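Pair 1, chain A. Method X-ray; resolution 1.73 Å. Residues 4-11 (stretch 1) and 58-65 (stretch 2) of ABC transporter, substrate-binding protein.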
# COMPACT_ATOMS: atom_id res chain seq x y z
N THR A 4 -18.03 31.26 1.48
CA THR A 4 -18.43 29.99 2.08
C THR A 4 -18.52 28.85 1.08
O THR A 4 -18.91 29.05 -0.06
CB THR A 4 -19.82 30.10 2.73
OG1 THR A 4 -20.78 30.41 1.72
CG2 THR A 4 -19.82 31.15 3.76
N LEU A 5 -18.20 27.64 1.53
CA LEU A 5 -18.46 26.47 0.70
C LEU A 5 -18.95 25.34 1.59
O LEU A 5 -18.56 25.24 2.76
CB LEU A 5 -17.18 26.03 -0.00
CG LEU A 5 -16.56 26.95 -1.05
CD1 LEU A 5 -15.16 26.49 -1.38
CD2 LEU A 5 -17.45 27.02 -2.29
N LYS A 6 -19.76 24.46 1.04
CA LYS A 6 -20.25 23.29 1.79
C LYS A 6 -19.54 22.04 1.29
O LYS A 6 -19.69 21.69 0.13
CB LYS A 6 -21.75 23.06 1.59
CG LYS A 6 -22.62 24.12 2.23
CD LYS A 6 -24.11 23.91 1.91
CE LYS A 6 -24.68 22.57 2.39
NZ LYS A 6 -24.54 22.30 3.85
N PHE A 7 -18.80 21.38 2.17
CA PHE A 7 -18.06 20.17 1.84
C PHE A 7 -18.59 19.01 2.69
O PHE A 7 -18.67 19.14 3.91
CB PHE A 7 -16.56 20.30 2.17
CG PHE A 7 -15.79 21.24 1.27
CD1 PHE A 7 -16.29 21.73 0.07
CD2 PHE A 7 -14.46 21.55 1.59
CE1 PHE A 7 -15.53 22.56 -0.74
CE2 PHE A 7 -13.72 22.40 0.79
CZ PHE A 7 -14.25 22.89 -0.39
N MET A 8 -18.84 17.87 2.04
CA MET A 8 -19.00 16.59 2.77
C MET A 8 -17.60 16.06 3.02
O MET A 8 -16.70 16.22 2.17
CB MET A 8 -19.78 15.60 1.94
CG MET A 8 -20.10 14.27 2.64
SD MET A 8 -20.59 13.00 1.48
CE MET A 8 -21.94 13.73 0.61
N THR A 9 -17.38 15.46 4.19
CA THR A 9 -16.08 14.88 4.50
C THR A 9 -16.20 13.60 5.32
O THR A 9 -17.27 13.29 5.85
CB THR A 9 -15.16 15.91 5.20
OG1 THR A 9 -13.81 15.42 5.25
CG2 THR A 9 -15.63 16.26 6.61
N ALA A 10 -15.09 12.89 5.39
CA ALA A 10 -14.93 11.70 6.19
C ALA A 10 -13.82 11.98 7.21
O ALA A 10 -12.74 12.51 6.89
CB ALA A 10 -14.54 10.53 5.31
N SER A 11 -14.05 11.62 8.45
CA SER A 11 -13.02 11.75 9.48
C SER A 11 -13.13 10.65 10.51
O SER A 11 -14.13 9.95 10.58
CB SER A 11 -13.10 13.13 10.17
OG SER A 11 -14.31 13.28 10.90
N LEU A 58 -26.65 17.35 -2.54
CA LEU A 58 -25.23 17.38 -2.89
C LEU A 58 -24.56 18.58 -2.23
O LEU A 58 -25.13 19.69 -2.17
CB LEU A 58 -25.02 17.44 -4.40
CG LEU A 58 -25.45 16.22 -5.25
CD1 LEU A 58 -25.21 16.45 -6.73
CD2 LEU A 58 -24.71 14.97 -4.80
N PRO A 59 -23.32 18.38 -1.73
CA PRO A 59 -22.51 19.50 -1.27
C PRO A 59 -21.83 20.16 -2.47
O PRO A 59 -22.01 19.71 -3.59
CB PRO A 59 -21.48 18.79 -0.38
CG PRO A 59 -21.24 17.51 -1.06
CD PRO A 59 -22.60 17.10 -1.60
N ASP A 60 -21.01 21.17 -2.23
CA ASP A 60 -20.20 21.79 -3.32
C ASP A 60 -19.07 20.85 -3.76
O ASP A 60 -18.64 20.88 -4.92
CB ASP A 60 -19.64 23.12 -2.86
CG ASP A 60 -20.69 24.17 -2.68
OD1 ASP A 60 -21.53 24.27 -3.60
OD2 ASP A 60 -20.66 24.89 -1.64
N ALA A 61 -18.60 20.01 -2.83
CA ALA A 61 -17.51 19.04 -3.06
C ALA A 61 -17.55 17.96 -2.01
O ALA A 61 -18.12 18.16 -0.93
CB ALA A 61 -16.17 19.73 -3.01
N ILE A 62 -16.95 16.80 -2.33
CA ILE A 62 -16.84 15.69 -1.37
C ILE A 62 -15.34 15.58 -1.10
O ILE A 62 -14.57 15.28 -2.02
CB ILE A 62 -17.41 14.39 -1.95
CG1 ILE A 62 -18.89 14.58 -2.33
CG2 ILE A 62 -17.24 13.24 -0.96
CD1 ILE A 62 -19.48 13.39 -3.09
N HIS A 63 -14.95 15.85 0.14
CA HIS A 63 -13.58 15.92 0.63
C HIS A 63 -13.22 14.62 1.34
O HIS A 63 -14.02 14.07 2.09
CB HIS A 63 -13.49 17.11 1.54
CG HIS A 63 -12.21 17.27 2.27
ND1 HIS A 63 -11.98 16.69 3.49
CD2 HIS A 63 -11.12 18.03 2.00
CE1 HIS A 63 -10.78 17.05 3.94
NE2 HIS A 63 -10.25 17.87 3.06
N ASN A 64 -12.01 14.13 1.09
CA ASN A 64 -11.53 12.89 1.72
C ASN A 64 -12.38 11.70 1.31
O ASN A 64 -12.65 10.81 2.08
CB ASN A 64 -11.43 13.07 3.25
CG ASN A 64 -10.35 12.22 3.88
OD1 ASN A 64 -9.32 11.94 3.26
ND2 ASN A 64 -10.55 11.84 5.14
N ASP A 65 -12.74 11.69 0.04
CA ASP A 65 -13.77 10.82 -0.50
C ASP A 65 -13.43 9.33 -0.68
O ASP A 65 -14.33 8.48 -0.54
CB ASP A 65 -14.17 11.35 -1.88
CG ASP A 65 -15.39 10.60 -2.48
OD1 ASP A 65 -16.19 9.93 -1.73
OD2 ASP A 65 -15.52 10.69 -3.72

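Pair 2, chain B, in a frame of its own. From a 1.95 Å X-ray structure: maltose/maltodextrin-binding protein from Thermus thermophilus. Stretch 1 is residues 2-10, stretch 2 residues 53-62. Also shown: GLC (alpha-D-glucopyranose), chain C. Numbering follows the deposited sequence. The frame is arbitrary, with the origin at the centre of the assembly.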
# COMPACT_ATOMS: atom_id res chain seq x y z
N LYS B 2 2.64 22.72 -21.10
CA LYS B 2 2.31 22.39 -19.69
C LYS B 2 1.76 20.97 -19.56
O LYS B 2 0.80 20.61 -20.24
CB LYS B 2 1.28 23.38 -19.12
CG LYS B 2 0.86 23.07 -17.65
CD LYS B 2 -0.18 24.07 -17.11
CE LYS B 2 0.40 25.02 -16.04
NZ LYS B 2 -0.69 25.85 -15.40
N ILE B 3 2.36 20.17 -18.69
CA ILE B 3 1.77 18.87 -18.36
C ILE B 3 1.25 18.89 -16.93
O ILE B 3 1.73 19.67 -16.12
CB ILE B 3 2.76 17.71 -18.54
CG1 ILE B 3 4.08 17.99 -17.81
CG2 ILE B 3 2.98 17.43 -20.04
CD1 ILE B 3 4.92 16.79 -17.61
N THR B 4 0.26 18.04 -16.64
CA THR B 4 -0.30 17.96 -15.29
C THR B 4 -0.06 16.58 -14.69
O THR B 4 -0.08 15.56 -15.39
CB THR B 4 -1.79 18.34 -15.25
OG1 THR B 4 -2.56 17.34 -15.91
CG2 THR B 4 -2.02 19.70 -15.94
N VAL B 5 0.21 16.59 -13.38
CA VAL B 5 0.46 15.39 -12.59
C VAL B 5 -0.59 15.31 -11.49
O VAL B 5 -0.73 16.24 -10.73
CB VAL B 5 1.86 15.44 -11.91
CG1 VAL B 5 2.15 14.16 -11.08
CG2 VAL B 5 2.92 15.66 -12.95
N TRP B 6 -1.33 14.20 -11.45
CA TRP B 6 -2.14 13.87 -10.27
C TRP B 6 -1.31 13.10 -9.27
O TRP B 6 -0.60 12.16 -9.66
CB TRP B 6 -3.35 13.04 -10.67
CG TRP B 6 -4.42 13.83 -11.32
CD1 TRP B 6 -4.49 15.18 -11.43
CD2 TRP B 6 -5.59 13.31 -11.93
NE1 TRP B 6 -5.62 15.54 -12.11
CE2 TRP B 6 -6.33 14.41 -12.41
CE3 TRP B 6 -6.09 12.01 -12.13
CZ2 TRP B 6 -7.56 14.26 -13.07
CZ3 TRP B 6 -7.30 11.86 -12.79
CH2 TRP B 6 -8.02 12.98 -13.25
N THR B 7 -1.37 13.50 -8.00
CA THR B 7 -0.66 12.78 -6.94
C THR B 7 -1.47 12.68 -5.65
O THR B 7 -2.23 13.58 -5.32
CB THR B 7 0.70 13.46 -6.61
OG1 THR B 7 1.44 12.64 -5.71
CG2 THR B 7 0.51 14.85 -6.00
N HIS B 8 -1.27 11.59 -4.92
CA HIS B 8 -1.84 11.38 -3.58
C HIS B 8 -0.83 11.68 -2.47
O HIS B 8 -1.10 11.46 -1.27
CB HIS B 8 -2.40 9.97 -3.41
CG HIS B 8 -1.43 8.86 -3.74
ND1 HIS B 8 -0.61 8.28 -2.80
CD2 HIS B 8 -1.22 8.19 -4.90
CE1 HIS B 8 0.10 7.32 -3.37
NE2 HIS B 8 -0.27 7.22 -4.64
N PHE B 9 0.32 12.20 -2.86
CA PHE B 9 1.36 12.50 -1.92
C PHE B 9 1.00 13.75 -1.10
O PHE B 9 0.34 14.68 -1.58
CB PHE B 9 2.71 12.77 -2.63
CG PHE B 9 3.27 11.59 -3.38
CD1 PHE B 9 2.75 10.31 -3.24
CD2 PHE B 9 4.34 11.78 -4.24
CE1 PHE B 9 3.28 9.26 -3.94
CE2 PHE B 9 4.88 10.74 -4.94
CZ PHE B 9 4.36 9.47 -4.78
N GLY B 10 1.46 13.76 0.14
CA GLY B 10 1.44 14.94 0.98
C GLY B 10 2.76 15.09 1.67
O GLY B 10 3.67 14.28 1.46
N GLY B 53 -10.51 13.19 -22.39
CA GLY B 53 -9.60 14.34 -22.35
C GLY B 53 -9.54 15.09 -21.02
O GLY B 53 -9.02 16.22 -20.96
N GLN B 54 -10.04 14.46 -19.95
CA GLN B 54 -10.26 15.13 -18.66
C GLN B 54 -9.29 14.71 -17.53
O GLN B 54 -9.41 15.24 -16.40
CB GLN B 54 -11.68 14.86 -18.16
CG GLN B 54 -12.84 15.41 -18.99
CD GLN B 54 -14.15 14.74 -18.61
OE1 GLN B 54 -14.15 13.64 -18.08
NE2 GLN B 54 -15.27 15.40 -18.87
N ALA B 55 -8.37 13.78 -17.81
CA ALA B 55 -7.39 13.34 -16.80
C ALA B 55 -5.99 13.95 -17.00
O ALA B 55 -5.66 14.45 -18.09
CB ALA B 55 -7.30 11.81 -16.74
N ALA B 56 -5.17 13.90 -15.95
CA ALA B 56 -3.80 14.38 -15.98
C ALA B 56 -2.92 13.60 -16.95
O ALA B 56 -3.23 12.46 -17.32
CB ALA B 56 -3.16 14.33 -14.57
N ASP B 57 -1.79 14.21 -17.32
CA ASP B 57 -0.84 13.60 -18.24
C ASP B 57 -0.10 12.44 -17.61
O ASP B 57 0.34 11.55 -18.31
CB ASP B 57 0.15 14.66 -18.73
CG ASP B 57 -0.52 15.72 -19.57
OD1 ASP B 57 -0.94 15.38 -20.69
OD2 ASP B 57 -0.69 16.87 -19.12
N LEU B 58 0.06 12.47 -16.29
CA LEU B 58 0.64 11.34 -15.57
C LEU B 58 0.12 11.25 -14.13
O LEU B 58 -0.48 12.19 -13.60
CB LEU B 58 2.19 11.35 -15.62
CG LEU B 58 3.09 12.51 -15.22
CD1 LEU B 58 4.54 12.05 -15.10
CD2 LEU B 58 2.97 13.64 -16.22
N VAL B 59 0.29 10.07 -13.54
CA VAL B 59 -0.05 9.87 -12.12
C VAL B 59 1.23 9.43 -11.46
O VAL B 59 1.84 8.45 -11.89
CB VAL B 59 -1.15 8.82 -11.87
CG1 VAL B 59 -1.57 8.83 -10.38
CG2 VAL B 59 -2.36 9.06 -12.74
N VAL B 60 1.66 10.21 -10.47
CA VAL B 60 2.81 9.91 -9.62
C VAL B 60 2.29 9.79 -8.17
O VAL B 60 2.08 10.82 -7.51
CB VAL B 60 3.83 11.03 -9.69
CG1 VAL B 60 5.02 10.72 -8.79
CG2 VAL B 60 4.28 11.27 -11.15
N THR B 61 2.06 8.59 -7.63
CA THR B 61 2.18 7.29 -8.27
C THR B 61 0.86 6.52 -8.08
O THR B 61 -0.01 6.93 -7.30
CB THR B 61 3.29 6.46 -7.59
OG1 THR B 61 3.19 6.60 -6.16
CG2 THR B 61 4.69 6.93 -8.09
N VAL B 62 0.72 5.41 -8.80
CA VAL B 62 -0.38 4.49 -8.56
C VAL B 62 0.15 3.18 -7.97
O VAL B 62 1.26 2.77 -8.29
CB VAL B 62 -1.17 4.14 -9.88
CG1 VAL B 62 -1.79 5.41 -10.51
CG2 VAL B 62 -0.26 3.33 -10.90
C1 GLC C . -1.93 8.24 1.18
C2 GLC C . -0.64 7.51 0.80
C3 GLC C . -0.97 6.15 0.22
C4 GLC C . -1.80 5.35 1.23
C5 GLC C . -3.09 6.10 1.61
C6 GLC C . -3.84 5.39 2.75
O1 GLC C . -2.61 8.58 -0.02
O2 GLC C . 0.15 8.31 -0.11
O3 GLC C . 0.22 5.43 -0.15
O4 GLC C . -2.24 4.15 0.61
O5 GLC C . -2.76 7.42 2.02
O6 GLC C . -5.01 6.11 3.15

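The sharpest difference lies at one matched position, His63(A) in pair 1 and Val60(B) in pair 2. In pair 1 the imidazole lies beside Thr9(A) of the first stretch, whose hydroxyl sits at the ring edge, near its plane, and Thr9(A) OG1 and His63(A) ND1 form a hydrogen bond of 2.8 Å in which either could be the donor. In pair 2 the valine side chain has no polar group to offer, and the matching threonine bonds the backbone: Thr7(B) OG1 donates to Val60(B) O at 2.6 Å. Both threonines adopt the t rotamer and their side-chain centres nearly coincide, so a hydroxyl in the same place bonds a side chain in pair 1 and a carbonyl in pair 2.

Around this point the frameworks agree to 0.8 Å over 14 residues. Each has two parallel strands, with Phe7(A) and Met8(A) bridged to Ala61(A) and Ile62(A), as Val5(B) and Trp6(B) are to Leu58(B) and Val59(B). Met8(A) N donates to Ala61(A) O at 3.1 Å and His63(A) N to Met8(A) O at 2.7 Å; the counterparts are Trp6(B) N to Leu58(B) O and Val60(B) N to Trp6(B) O, both 3.1 Å.

The most closely matched side chain is the aspartate before the second strand, Asp60(A) or Asp57(B), m in both. A short acidic side chain can reach across to a backbone amide: Lys6(A) N donates to Asp60(A) OD2 and Thr4(B) N to Asp57(B) OD2, each at 2.9 Å. The aspartate's own amide returns a bond, Asp60(A) N to Lys6(A) O at 2.8 Å and, weakly, Asp57(B) N to Thr4(B) O at 2.9 Å.

The apolar packing divides bulk differently. On one face, large Phe7(A) meets small Ala61(A), CD1 to CB 3.7 Å; in pair 2 two branched aliphatics share the space, Val5(B) CG2 to Leu58(B) CD2 being 3.8 Å. On the other, Met8(A) touches Pro59(A) with its CB, 3.8 Å from Pro59(A) CG, while Met8(A) SD reaches Ile62(A) CG2 at 4.2 Å, whereas flat Trp6(B) receives the methyl of Ala56(B), whose CB sits 3.5 Å from the centroid of the five-membered ring, over its face. A lone methyl suits an aromatic face, as its C-H groups can point into the pi cloud.

Beyond the bridges, Asn64(A) ND2 donates to Ala10(A) O at 2.9 Å, its side-chain amide supplying a donor to the backbone carbonyl of Ala10(A). At the matched positions the roles reverse: His8(B) NE2 donates weakly to Thr61(B) O at 2.7 Å. The other ring nitrogen, His8(B) ND1, hydrogen-bonds GLC O2 at 2.8 Å, fitting for a sugar-binding protein.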